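Local structure of flavin-nucleotide-binding protein (6RK0) at the interface of chains A and B. The protein acts as a low-potential terminal oxidase, a flavocytochrome carrying FAD and haem b that is associated with the iron-only nitrogenase. Coordinates in Å, arbitrary orientation; residue numbers count along the deposited sequence, not the author numbering. Chains: chain A/B, Uncharacterized protein.

Contact 1 and contact 2 belong to one two-fold symmetric interface between identical chains, and the centres of their C-alpha atoms lie about 24 Å apart. On the chain A side both draw on the same stretch: contact 1 takes the residues leading into strand 192-200, contact 2 the far end of that strand and A:Leu201 just beyond it. Contact 2 pairs the strand with its own copy and contains both halves of the symmetric pattern; contact 1 sets it against chain B residues 205-215 and recurs with the chains exchanged. One strand thus appears fixed to the partner near both ends, consistent with a dimer.

Contact 1: the interface of chains A and B. Residues chain A 189-191; chain B 205-206, 209, 214-215.
The indole of A:Trp190 is held between B:Met215 on one face and B:Asn209 on the other. B:Met215 CB sits 3.7 Å from the centroid of the five-membered ring and CG lies over the six-membered ring, two CH-pi contacts from a side chain that runs alongside the indole and points the same way. With CG anti to the backbone N (chi1 -174°), the methionine follows the ring's length before bending at chi3. The opposite face receives the amide nitrogen ND2 of B:Asn209, 3.4 Å above the ring plane and displaced toward the rim, with the amide inclined 51° to the indole. Further along on the asparagine side, toward the benzo ring, B:Pro205 CA lies 3.5 Å from A:Trp190 CZ2.

The same asparagine amide reads the backbone of A:Ala191. Its OD1 accepts from A:Ala191 N at 2.9 Å, and its ND2 gives a hydrogen to A:Ala191 O at 2.9 Å, in the carbonyl plane and on a lone pair, though bent at the hydrogen and with the oxygen somewhat out of the asparagine amide plane. Using both ends of the amide should fix its rotation. A second donor, B:Asp206 N, reaches A:Ala191 O at 2.9 Å from above the carbonyl plane; that bond is nearly straight, 172° at the hydrogen, so two donors from chain B grip one oxygen.

In the fold, the chain A residues form a loop running directly into strand 192-200. Their chain B partners come from the end of the short strand 204-205 and the loop after it, which passes along both sides of the indole before the 3-10 helix 217-221.

Contact 2: the interface of chains A and B. Residues chain A 197, 199, 201; chain B 197, 199, 201.
Strands 192-200 of the two chains pair antiparallel through bridges between A:Arg197 and B:Gln199 and between A:Gln199 and B:Arg197, each made of two backbone bonds, such as B:Gln199 N to A:Arg197 O at 2.8 Å and A:Arg197 N to B:Gln199 O at 3.0 Å. The side chains probably reinforce this register. In each pair the arginine and glutamine lie side by side and point the same way, and the guanidinium offers NE and NH2 to one amide oxygen. A:Arg197 NE reaches B:Gln199 OE1 at 2.8 Å, and A:Arg197 NH2 reaches B:Gln199 OE1 at 3.1 Å. That oxygen lies in the guanidinium plane, at its edge, yet both nitrogens approach from the same face of the amide, well above the carbonyl plane, and the two flat groups are turned 45° apart. The NE bond is the straighter of the two.

The arginine reaches this position with CG lodged between the backbone N and the carbonyl carbon (chi1 64°) and an extended chain from CG to NE. A leucine of the partner crosses it at about a right angle: B:Leu201 CD1 stands 4.1 Å above the guanidinium plane of A:Arg197, over its centre, and thus provides an apolar cover on one face while the edge is spent on the glutamine. The exchanged pair repeats the grip, and A:Leu201 CD1 is offset toward the rim of B:Arg197.

Between the two arginine–glutamine pairs, the glutamine amides stack with planes 18° apart, and A:Gln199 CD lies 3.9 Å from B:Gln199 CD.

Contact 1: the interface of chains A and B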
ATOM      1  N   SER A 189      -2.364 -30.823  -9.738  1.00 11.74           N
ATOM      2  CA  SER A 189      -2.978 -29.686  -9.078  1.00 11.23           C
ATOM      3  C   SER A 189      -3.093 -28.541 -10.086  1.00 10.60           C
ATOM      4  O   SER A 189      -2.293 -28.439 -11.017  1.00 11.93           O
ATOM      5  CB  SER A 189      -2.219 -29.302  -7.804  1.00 11.93           C
ATOM      6  OG  SER A 189      -2.941 -28.359  -7.015  1.00 12.78           O
ATOM      7  N   TRP A 190      -4.126 -27.719  -9.930  1.00 10.04           N
ATOM      8  CA  TRP A 190      -4.416 -26.627 -10.849  1.00  9.95           C
ATOM      9  C   TRP A 190      -3.581 -25.415 -10.481  1.00  9.45           C
ATOM     10  O   TRP A 190      -3.629 -24.947  -9.334  1.00  9.94           O
ATOM     11  CB  TRP A 190      -5.901 -26.295 -10.724  1.00 10.72           C
ATOM     12  CG  TRP A 190      -6.398 -25.287 -11.733  1.00 11.14           C
ATOM     13  CD1 TRP A 190      -6.986 -25.561 -12.916  1.00 12.20           C
ATOM     14  CD2 TRP A 190      -6.302 -23.849 -11.663  1.00 11.58           C
ATOM     15  NE1 TRP A 190      -7.296 -24.388 -13.580  1.00 12.80           N
ATOM     16  CE2 TRP A 190      -6.892 -23.317 -12.829  1.00 12.58           C
ATOM     17  CE3 TRP A 190      -5.809 -22.952 -10.705  1.00 12.24           C
ATOM     18  CZ2 TRP A 190      -7.010 -21.934 -13.055  1.00 13.37           C
ATOM     19  CZ3 TRP A 190      -5.918 -21.579 -10.945  1.00 13.66           C
ATOM     20  CH2 TRP A 190      -6.485 -21.099 -12.117  1.00 14.16           C
ATOM     21  N   ALA A 191      -2.870 -24.862 -11.453  1.00  9.00           N
ATOM     22  CA  ALA A 191      -2.073 -23.672 -11.257  1.00  9.07           C
ATOM     23  C   ALA A 191      -2.612 -22.566 -12.147  1.00  8.84           C
ATOM     24  O   ALA A 191      -3.271 -22.819 -13.175  1.00  9.29           O
ATOM     25  CB  ALA A 191      -0.618 -23.966 -11.579  1.00  9.37           C
TER
ATOM     26  N   PRO B 205      -5.929 -19.927 -16.193  1.00 10.80           N
ATOM     27  CA  PRO B 205      -5.173 -21.162 -15.958  1.00 10.80           C
ATOM     28  C   PRO B 205      -3.759 -21.080 -16.515  1.00 10.49           C
ATOM     29  O   PRO B 205      -3.506 -20.516 -17.586  1.00 11.20           O
ATOM     30  CB  PRO B 205      -5.990 -22.238 -16.694  1.00 12.48           C
ATOM     31  CG  PRO B 205      -6.678 -21.445 -17.815  1.00 13.95           C
ATOM     32  CD  PRO B 205      -7.042 -20.115 -17.139  1.00 12.49           C
ATOM     33  N   ASP B 206      -2.840 -21.717 -15.805  1.00  9.96           N
ATOM     34  CA  ASP B 206      -1.487 -21.911 -16.328  1.00 10.05           C
ATOM     35  C   ASP B 206      -1.585 -22.756 -17.607  1.00 10.61           C
ATOM     36  O   ASP B 206      -2.181 -23.837 -17.582  1.00 11.01           O
ATOM     37  CB  ASP B 206      -0.690 -22.665 -15.265  1.00 10.24           C
ATOM     38  CG  ASP B 206       0.740 -22.947 -15.640  1.00 10.55           C
ATOM     39  OD1 ASP B 206       1.194 -22.603 -16.762  1.00 11.18           O
ATOM     40  OD2 ASP B 206       1.445 -23.540 -14.773  1.00 11.88           O
ATOM     41  N   ASN B 209      -0.867 -26.407 -17.187  1.00 11.20           N
ATOM     42  CA  ASN B 209      -1.713 -27.337 -16.452  1.00 11.27           C
ATOM     43  C   ASN B 209      -1.950 -28.611 -17.255  1.00 12.08           C
ATOM     44  O   ASN B 209      -2.149 -28.598 -18.471  1.00 12.85           O
ATOM     45  CB  ASN B 209      -3.083 -26.724 -16.192  1.00 11.07           C
ATOM     46  CG  ASN B 209      -3.117 -25.801 -14.977  1.00 10.82           C
ATOM     47  OD1 ASN B 209      -2.191 -25.782 -14.170  1.00 10.98           O
ATOM     48  ND2 ASN B 209      -4.181 -25.056 -14.846  1.00 10.84           N
ATOM     49  N   PRO B 214      -8.959 -30.568 -12.622  1.00 10.94           N
ATOM     50  CA  PRO B 214     -10.026 -29.584 -12.444  1.00 10.61           C
ATOM     51  C   PRO B 214      -9.514 -28.362 -11.683  1.00 10.04           C
ATOM     52  O   PRO B 214      -8.534 -28.411 -10.933  1.00 10.66           O
ATOM     53  CB  PRO B 214     -11.041 -30.330 -11.573  1.00 11.46           C
ATOM     54  CG  PRO B 214     -10.202 -31.267 -10.753  1.00 12.64           C
ATOM     55  CD  PRO B 214      -9.106 -31.698 -11.683  1.00 12.33           C
ATOM     56  N   MET B 215     -10.253 -27.267 -11.839  1.00 10.07           N
ATOM     57  CA  MET B 215     -10.020 -26.088 -10.993  1.00 10.18           C
ATOM     58  C   MET B 215     -10.874 -26.204  -9.737  1.00 10.67           C
ATOM     59  O   MET B 215     -12.113 -26.312  -9.843  1.00 11.38           O
ATOM     60  CB  MET B 215     -10.379 -24.816 -11.719  1.00 11.03           C
ATOM     61  CG  MET B 215      -9.987 -23.590 -10.868  1.00 11.68           C
ATOM     62  SD  MET B 215     -10.526 -21.995 -11.484  1.00 13.93           S
ATOM     63  CE  MET B 215     -12.237 -22.137 -11.022  1.00 15.92           C
TER

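Contact 2: the interface of chains A and B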
ATOM      1  N   ARG A 197      -6.938  -5.857  -9.689  1.00  9.30           N
ATOM      2  CA  ARG A 197      -6.679  -4.488 -10.104  1.00  9.48           C
ATOM      3  C   ARG A 197      -7.546  -3.539  -9.294  1.00  9.41           C
ATOM      4  O   ARG A 197      -8.567  -3.924  -8.722  1.00 10.50           O
ATOM      5  CB  ARG A 197      -6.957  -4.289 -11.594  1.00 10.51           C
ATOM      6  CG  ARG A 197      -8.399  -4.489 -11.949  1.00 12.77           C
ATOM      7  CD  ARG A 197      -8.598  -4.359 -13.425  1.00 16.53           C
ATOM      8  NE  ARG A 197      -9.992  -4.523 -13.774  1.00 19.86           N
ATOM      9  CZ  ARG A 197     -10.429  -4.685 -15.022  1.00 24.71           C
ATOM     10  NH1 ARG A 197      -9.573  -4.690 -16.033  1.00 28.57           N
ATOM     11  NH2 ARG A 197     -11.718  -4.867 -15.262  1.00 26.25           N
ATOM     12  N   GLN A 199     -10.398  -0.732  -9.297  1.00 10.60           N
ATOM     13  CA  GLN A 199     -11.582  -0.363 -10.062  1.00 11.78           C
ATOM     14  C   GLN A 199     -12.127   0.945  -9.512  1.00 11.10           C
ATOM     15  O   GLN A 199     -12.250   1.119  -8.307  1.00 11.50           O
ATOM     16  CB  GLN A 199     -12.653  -1.480  -9.892  1.00 14.33           C
ATOM     17  CG  GLN A 199     -13.941  -1.199 -10.647  1.00 16.97           C
ATOM     18  CD  GLN A 199     -14.942  -2.310 -10.500  1.00 18.60           C
ATOM     19  OE1 GLN A 199     -15.030  -2.946  -9.445  1.00 21.87           O
ATOM     20  NE2 GLN A 199     -15.727  -2.543 -11.561  1.00 20.34           N
ATOM     21  N   LEU A 201     -15.465   3.361  -9.525  1.00 12.76           N
ATOM     22  CA  LEU A 201     -16.898   3.271  -9.735  1.00 14.24           C
ATOM     23  C   LEU A 201     -17.448   4.630 -10.130  1.00 14.20           C
ATOM     24  O   LEU A 201     -16.764   5.651  -9.998  1.00 13.50           O
ATOM     25  CB  LEU A 201     -17.564   2.742  -8.463  1.00 16.82           C
ATOM     26  CG  LEU A 201     -17.119   1.331  -8.045  1.00 21.13           C
ATOM     27  CD1 LEU A 201     -17.823   0.927  -6.765  1.00 25.10           C
ATOM     28  CD2 LEU A 201     -17.365   0.301  -9.141  1.00 22.77           C
TER
ATOM     29  N   ARG B 197     -12.107   0.559  -5.372  1.00  9.41           N
ATOM     30  CA  ARG B 197     -12.008  -0.709  -4.664  1.00  9.43           C
ATOM     31  C   ARG B 197     -11.108  -1.645  -5.440  1.00  9.35           C
ATOM     32  O   ARG B 197     -10.877  -1.465  -6.638  1.00 10.44           O
ATOM     33  CB  ARG B 197     -13.363  -1.369  -4.466  1.00 11.24           C
ATOM     34  CG  ARG B 197     -14.042  -1.799  -5.757  1.00 12.84           C
ATOM     35  CD  ARG B 197     -15.393  -2.367  -5.475  1.00 16.76           C
ATOM     36  NE  ARG B 197     -15.987  -2.832  -6.705  1.00 21.60           N
ATOM     37  CZ  ARG B 197     -17.270  -3.155  -6.824  1.00 29.43           C
ATOM     38  NH1 ARG B 197     -18.079  -3.055  -5.771  1.00 31.53           N
ATOM     39  NH2 ARG B 197     -17.737  -3.556  -7.994  1.00 31.53           N
ATOM     40  N   GLN B 199     -10.702  -5.115  -7.382  1.00 10.44           N
ATOM     41  CA  GLN B 199     -11.501  -6.023  -8.180  1.00 11.70           C
ATOM     42  C   GLN B 199     -10.650  -7.261  -8.481  1.00 10.71           C
ATOM     43  O   GLN B 199      -9.487  -7.154  -8.858  1.00 11.25           O
ATOM     44  CB  GLN B 199     -11.917  -5.349  -9.512  1.00 14.18           C
ATOM     45  CG  GLN B 199     -12.743  -6.230 -10.434  1.00 15.80           C
ATOM     46  CD  GLN B 199     -13.142  -5.495 -11.702  1.00 18.85           C
ATOM     47  OE1 GLN B 199     -12.370  -4.665 -12.213  1.00 22.84           O
ATOM     48  NE2 GLN B 199     -14.317  -5.818 -12.239  1.00 20.11           N
ATOM     49  N   LEU B 201     -10.528 -10.608 -10.955  1.00 11.33           N
ATOM     50  CA  LEU B 201     -11.016 -11.095 -12.228  1.00 11.85           C
ATOM     51  C   LEU B 201     -11.026 -12.610 -12.239  1.00 11.49           C
ATOM     52  O   LEU B 201     -10.438 -13.254 -11.373  1.00 11.04           O
ATOM     53  CB  LEU B 201     -10.131 -10.542 -13.340  1.00 14.47           C
ATOM     54  CG  LEU B 201     -10.061  -9.020 -13.448  1.00 18.66           C
ATOM     55  CD1 LEU B 201      -9.240  -8.704 -14.658  1.00 21.83           C
ATOM     56  CD2 LEU B 201     -11.444  -8.365 -13.507  1.00 20.38           C
TER